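SYE1 (Shewanella oneidensis, PDB 4AWT) binds flavin mononucleotide and probably catalyses NAD(P)H-dependent reduction of carbon-carbon double bonds. Local coordinates at residues A[180-183]-A[187-190]; A[189-194]-A[211-216]. The protein carries 1 engineered substitution. All coordinates share one frame; numbering follows the deposited sequence.

Contact 1 (A[180-183]-A[187-190]); sequences LHAA and LINQ. With FMN (flavin mononucleotide), chain B.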
loop_
_atom_site.group_PDB
_atom_site.type_symbol
_atom_site.label_atom_id
_atom_site.label_comp_id
_atom_site.label_asym_id
_atom_site.label_seq_id
_atom_site.Cartn_x
_atom_site.Cartn_y
_atom_site.Cartn_z
ATOM N N LEU A 180 -6.649 -0.406 -1.242
ATOM C CA LEU A 180 -6.705 -1.394 -0.172
ATOM C C LEU A 180 -5.390 -2.137 -0.109
ATOM O O LEU A 180 -5.002 -2.814 -1.058
ATOM C CB LEU A 180 -7.828 -2.370 -0.458
ATOM C CG LEU A 180 -7.974 -3.518 0.536
ATOM C CD1 LEU A 180 -8.253 -2.976 1.943
ATOM C CD2 LEU A 180 -9.058 -4.478 0.076
ATOM N N HIS A 181 -4.700 -2.058 1.028
ATOM C CA HIS A 181 -3.459 -2.822 1.197
ATOM C C HIS A 181 -3.852 -4.271 1.509
ATOM O O HIS A 181 -4.174 -4.589 2.655
ATOM C CB HIS A 181 -2.589 -2.257 2.295
ATOM C CG HIS A 181 -1.180 -2.752 2.251
ATOM N ND1 HIS A 181 -0.807 -3.812 1.502
ATOM C CD2 HIS A 181 -0.087 -2.208 2.853
ATOM C CE1 HIS A 181 0.497 -3.929 1.664
ATOM N NE2 HIS A 181 0.969 -2.983 2.451
ATOM N N ALA A 182 -3.840 -5.136 0.517
ATOM C CA ALA A 182 -4.090 -6.546 0.665
ATOM C C ALA A 182 -2.845 -7.361 0.359
ATOM O O ALA A 182 -2.934 -8.549 0.031
ATOM C CB ALA A 182 -5.289 -6.982 -0.186
ATOM N N ALA A 183 -1.692 -6.749 0.573
ATOM C CA ALA A 183 -0.384 -7.258 0.185
ATOM C C ALA A 183 0.529 -7.353 1.403
ATOM O O ALA A 183 0.135 -7.122 2.540
ATOM C CB ALA A 183 0.178 -6.373 -0.929
ATOM N N LEU A 187 -3.156 -7.898 7.026
ATOM C CA LEU A 187 -4.303 -8.671 7.481
ATOM C C LEU A 187 -4.998 -9.420 6.376
ATOM O O LEU A 187 -5.257 -10.626 6.493
ATOM C CB LEU A 187 -5.326 -7.766 8.184
ATOM C CG LEU A 187 -6.525 -8.542 8.728
ATOM C CD1 LEU A 187 -6.165 -9.541 9.802
ATOM C CD2 LEU A 187 -7.574 -7.551 9.233
ATOM N N ILE A 188 -5.378 -8.729 5.305
ATOM C CA ILE A 188 -6.121 -9.428 4.257
ATOM C C ILE A 188 -5.272 -10.541 3.656
ATOM O O ILE A 188 -5.766 -11.635 3.348
ATOM C CB ILE A 188 -6.692 -8.455 3.226
ATOM C CG1 ILE A 188 -7.652 -7.461 3.934
ATOM C CG2 ILE A 188 -7.394 -9.196 2.102
ATOM C CD1 ILE A 188 -8.122 -6.383 3.073
ATOM N N ASN A 189 -3.975 -10.267 3.483
ATOM C CA ASN A 189 -3.065 -11.267 2.965
ATOM C C ASN A 189 -2.959 -12.478 3.875
ATOM O O ASN A 189 -2.715 -13.596 3.377
ATOM C CB ASN A 189 -1.742 -10.556 2.691
ATOM C CG ASN A 189 -0.727 -11.224 1.806
ATOM O OD1 ASN A 189 0.249 -10.550 1.438
ATOM N ND2 ASN A 189 -0.937 -12.461 1.411
ATOM N N GLN A 190 -3.138 -12.301 5.184
ATOM C CA GLN A 190 -3.151 -13.395 6.141
ATOM C C GLN A 190 -4.384 -14.309 5.970
ATOM O O GLN A 190 -4.329 -15.436 6.441
ATOM C CB GLN A 190 -3.110 -12.847 7.570
ATOM C CG GLN A 190 -1.781 -12.179 7.909
ATOM C CD GLN A 190 -1.856 -11.121 8.963
ATOM O OE1 GLN A 190 -2.620 -11.229 9.956
ATOM N NE2 GLN A 190 -1.102 -10.061 8.815
HETATM N N1 FMN B . 4.304 -0.802 0.604
HETATM C C2 FMN B . 3.032 -0.619 0.941
HETATM O O2 FMN B . 2.091 -1.184 0.323
HETATM N N3 FMN B . 2.705 0.217 2.000
HETATM C C4 FMN B . 3.655 0.892 2.748
HETATM O O4 FMN B . 3.266 1.711 3.622
HETATM C C4A FMN B . 4.985 0.601 2.453
HETATM N N5 FMN B . 6.013 1.158 3.213
HETATM C C5A FMN B . 7.309 1.190 2.630
HETATM C C6 FMN B . 8.296 1.952 3.204
HETATM C C7 FMN B . 9.593 2.037 2.644
HETATM C C7M FMN B . 10.585 2.994 3.262
HETATM C C8 FMN B . 9.866 1.294 1.535
HETATM C C8M FMN B . 11.217 1.351 0.852
HETATM C C9 FMN B . 8.864 0.497 0.945
HETATM C C9A FMN B . 7.574 0.443 1.477
HETATM N N10 FMN B . 6.552 -0.304 0.856
HETATM C C10 FMN B . 5.253 -0.172 1.305
HETATM C "C1'" FMN B . 6.844 -1.028 -0.386
HETATM C "C2'" FMN B . 6.946 -0.112 -1.619
HETATM O "O2'" FMN B . 5.675 0.415 -1.960
HETATM C "C3'" FMN B . 7.449 -0.844 -2.847
HETATM O "O3'" FMN B . 6.528 -1.825 -3.298
HETATM C "C4'" FMN B . 8.835 -1.497 -2.691
HETATM O "O4'" FMN B . 9.757 -0.629 -2.051
HETATM C "C5'" FMN B . 9.372 -2.039 -4.002
HETATM O "O5'" FMN B . 9.572 -0.988 -4.963
HETATM P P FMN B . 11.052 -0.379 -5.182
HETATM O O1P FMN B . 11.407 0.351 -3.910
HETATM O O2P FMN B . 11.983 -1.540 -5.451
HETATM O O3P FMN B . 10.867 0.543 -6.361
HETATM O O HOH W 1 -2.736 -7.529 3.545
HETATM O O HOH W 2 -4.492 -5.934 5.137
#
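A182 and I188 bring the two backbones to 5.0 Å between their CA atoms, where the end of strand 177-181 and the loop after it face the first turn of helix 187-192. Between the main chains sit two waters. Water 2 lies 2.8 Å from H181 O, to which it probably donates, and accepts the I188 amide, while water 1 accepts the N189 amide and probably donates to A183 O, with a long, weak link to H181 O also possible. Two amides of the helix's first turn are thus bridged by water to the carbonyls of H181 and A183.

I188 supplies the apolar side of the contact. Its CD1 meets L180 CD1 tip to tip at 3.6 Å, and its CG2 lies 3.8 Å from A182 CB. N189 CB lies against A182 O; with CG anti to the backbone N (chi1 -163°), the amide is carried on to A183, where N189 OD1 is 3.2 Å from A183 C and is hydrogen-bonded to the amide of G185.

Strand 177-181 is the fourth of the eight parallel strands of the TIM barrel, and its end delivers H181 to the flavin. The imidazole has FMN O2 over one face, 3.0 Å from H181 NE2. H181 ND1 accepts a hydrogen bond from A183 N at 3.2 Å, the donor lying 21° out of the ring plane, which helps to set the ring's rotation and ties the loop back onto the histidine. W102 stacks on the ring and Y186 meets it edge-to-face. A leucine here would probably leave the A183 amide without its ring acceptor and put an apolar branched group beside the polar flavin O2. Outside the pair, V217 and V218 of helix 212-225 and Y163 of helix 153-172 pack on L180.

Contact 2 (A[189-194]-A[211-216]); sequences NQFIDS and LRFLDE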
loop_
_atom_site.group_PDB
_atom_site.type_symbol
_atom_site.label_atom_id
_atom_site.label_comp_id
_atom_site.label_asym_id
_atom_site.label_seq_id
_atom_site.Cartn_x
_atom_site.Cartn_y
_atom_site.Cartn_z
ATOM N N ASN A 189 -3.975 -10.267 3.483
ATOM C CA ASN A 189 -3.065 -11.267 2.965
ATOM C C ASN A 189 -2.959 -12.478 3.875
ATOM O O ASN A 189 -2.715 -13.596 3.377
ATOM C CB ASN A 189 -1.742 -10.556 2.691
ATOM C CG ASN A 189 -0.727 -11.224 1.806
ATOM O OD1 ASN A 189 0.249 -10.550 1.438
ATOM N ND2 ASN A 189 -0.937 -12.461 1.411
ATOM N N GLN A 190 -3.138 -12.301 5.184
ATOM C CA GLN A 190 -3.151 -13.395 6.141
ATOM C C GLN A 190 -4.384 -14.309 5.970
ATOM O O GLN A 190 -4.329 -15.436 6.441
ATOM C CB GLN A 190 -3.110 -12.847 7.570
ATOM C CG GLN A 190 -1.781 -12.179 7.909
ATOM C CD GLN A 190 -1.856 -11.121 8.963
ATOM O OE1 GLN A 190 -2.620 -11.229 9.956
ATOM N NE2 GLN A 190 -1.102 -10.061 8.815
ATOM N N PHE A 191 -5.427 -13.826 5.328
ATOM C CA PHE A 191 -6.543 -14.663 4.908
ATOM C C PHE A 191 -6.309 -15.313 3.546
ATOM O O PHE A 191 -6.658 -16.466 3.340
ATOM C CB PHE A 191 -7.867 -13.893 4.854
ATOM C CG PHE A 191 -8.490 -13.601 6.197
ATOM C CD1 PHE A 191 -8.015 -12.574 7.011
ATOM C CD2 PHE A 191 -9.534 -14.378 6.674
ATOM C CE1 PHE A 191 -8.601 -12.303 8.223
ATOM C CE2 PHE A 191 -10.110 -14.122 7.891
ATOM C CZ PHE A 191 -9.650 -13.083 8.657
ATOM N N ILE A 192 -5.753 -14.560 2.595
ATOM C CA ILE A 192 -5.610 -15.063 1.222
ATOM C C ILE A 192 -4.692 -16.257 1.152
ATOM O O ILE A 192 -4.971 -17.236 0.454
ATOM C CB ILE A 192 -5.100 -13.949 0.287
ATOM C CG1 ILE A 192 -6.091 -12.812 0.161
ATOM C CG2 ILE A 192 -4.750 -14.531 -1.090
ATOM C CD1 ILE A 192 -5.563 -11.576 -0.560
ATOM N N ASP A 193 -3.528 -16.160 1.785
ATOM C CA ASP A 193 -2.450 -17.124 1.582
ATOM C C ASP A 193 -2.660 -18.356 2.457
ATOM O O ASP A 193 -2.813 -18.287 3.669
ATOM C CB ASP A 193 -1.114 -16.490 1.844
ATOM C CG ASP A 193 -0.609 -15.523 0.768
ATOM O OD1 ASP A 193 -1.320 -15.380 -0.241
ATOM O OD2 ASP A 193 0.481 -14.961 0.993
ATOM N N SER A 194 -2.632 -19.524 1.798
ATOM C CA SER A 194 -3.049 -20.756 2.455
ATOM C C SER A 194 -2.263 -21.057 3.696
ATOM O O SER A 194 -2.823 -21.592 4.662
ATOM C CB SER A 194 -2.961 -21.906 1.474
ATOM O OG SER A 194 -1.658 -22.160 1.050
ATOM N N LEU A 211 -10.534 -16.172 -0.240
ATOM C CA LEU A 211 -10.763 -14.890 -0.902
ATOM C C LEU A 211 -11.956 -14.151 -0.352
ATOM O O LEU A 211 -12.210 -13.000 -0.750
ATOM C CB LEU A 211 -10.919 -15.071 -2.414
ATOM C CG LEU A 211 -9.671 -15.620 -3.115
ATOM C CD1 LEU A 211 -9.938 -15.813 -4.579
ATOM C CD2 LEU A 211 -8.470 -14.731 -2.911
ATOM N N ARG A 212 -12.714 -14.738 0.564
ATOM C CA ARG A 212 -13.986 -14.163 1.006
ATOM C C ARG A 212 -13.783 -12.851 1.741
ATOM O O ARG A 212 -14.556 -11.902 1.524
ATOM C CB ARG A 212 -14.735 -15.187 1.878
ATOM C CG ARG A 212 -16.146 -14.699 2.196
ATOM C CD ARG A 212 -16.873 -15.739 3.075
ATOM N NE ARG A 212 -16.885 -17.067 2.481
ATOM C CZ ARG A 212 -17.601 -17.475 1.491
ATOM N NH1 ARG A 212 -18.504 -16.676 0.938
ATOM N NH2 ARG A 212 -17.410 -18.732 1.049
ATOM N N PHE A 213 -12.815 -12.759 2.638
ATOM C CA PHE A 213 -12.615 -11.524 3.385
ATOM C C PHE A 213 -12.258 -10.389 2.422
ATOM O O PHE A 213 -12.826 -9.300 2.487
ATOM C CB PHE A 213 -11.576 -11.722 4.463
ATOM C CG PHE A 213 -11.428 -10.561 5.406
ATOM C CD1 PHE A 213 -12.493 -10.038 6.090
ATOM C CD2 PHE A 213 -10.172 -10.006 5.626
ATOM C CE1 PHE A 213 -12.320 -8.984 6.981
ATOM C CE2 PHE A 213 -10.006 -8.961 6.519
ATOM C CZ PHE A 213 -11.078 -8.490 7.232
ATOM N N LEU A 214 -11.338 -10.651 1.479
ATOM C CA LEU A 214 -11.031 -9.684 0.433
ATOM C C LEU A 214 -12.294 -9.243 -0.281
ATOM O O LEU A 214 -12.542 -8.051 -0.507
ATOM C CB LEU A 214 -10.046 -10.302 -0.549
ATOM C CG LEU A 214 -9.731 -9.458 -1.779
ATOM C CD1 LEU A 214 -8.973 -8.181 -1.442
ATOM C CD2 LEU A 214 -8.927 -10.278 -2.785
ATOM N N ASP A 215 -13.119 -10.229 -0.718
ATOM C CA ASP A 215 -14.322 -9.937 -1.434
ATOM C C ASP A 215 -15.234 -8.987 -0.668
ATOM O O ASP A 215 -15.771 -8.024 -1.191
ATOM C CB ASP A 215 -15.044 -11.252 -1.758
ATOM C CG ASP A 215 -16.222 -11.082 -2.662
ATOM O OD1 ASP A 215 -16.140 -10.400 -3.663
ATOM O OD2 ASP A 215 -17.168 -11.837 -2.475
ATOM N N GLU A 216 -15.444 -9.316 0.623
ATOM C CA GLU A 216 -16.356 -8.564 1.433
ATOM C C GLU A 216 -15.854 -7.172 1.758
ATOM O O GLU A 216 -16.626 -6.195 1.798
ATOM C CB GLU A 216 -16.672 -9.347 2.712
ATOM C CG GLU A 216 -17.472 -10.609 2.407
ATOM C CD GLU A 216 -17.771 -11.483 3.601
ATOM O OE1 GLU A 216 -17.282 -11.162 4.702
ATOM O OE2 GLU A 216 -18.449 -12.508 3.454
#
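F191 and F213 meet through their rings, with F213 CD2 3.6 Å from F191 CD1 and set over the face of the F191 ring toward its rim. The planes are inclined at 33° with centroids 4.6 Å apart, an oblique pair. Next to it F213 CB makes a CH-pi contact over the F191 ring, 4.2 Å from the centroid, so both CB and the CD2 side of F213 lie over F191. F213 reaches across because its CG is anti to the backbone N (chi1 -172°).

Further along, I192 spreads its two branches: CG2 lies 4.1 Å from L211 CD2, and CD1 is 4.2 Å from L214 CD2. These residues join the short helix 187-192, in the loop region after the fourth barrel strand, to the start of helix 212-225, the helix that leads on to the fifth strand of the TIM barrel.

A second shell holds the pieces in place. I156, V159 and I160 of helix 153-172 touch F213, T251 and Y252 of helix 248-261 touch I192, and L258 touches L211. R210, just ahead of L211, donates its NH1 to the I192 carbonyl, while D193 OD1 is hydrogen-bonded to Y252 OH.

Contacts 1 and 2 share helix 187-192 and are both buried, but contact 1 is centred about 9 Å from the centre of the chain and contact 2 about 16 Å. The first joins the helix to the end of a barrel strand beside the flavin, and there waters and backbone carbonyls mix with the aliphatic side chains of L180, A182 and I188. The second joins the same helix to helix 212-225, in the helical layer around the strands, through aromatic and aliphatic side chains. Their centres are 8 Å apart and they meet directly: I188 CG1 packs on F213 CE2 at 3.8 Å, and L180 CD2 on L214 CD1 at 4.0 Å, so the two apolar clusters touch.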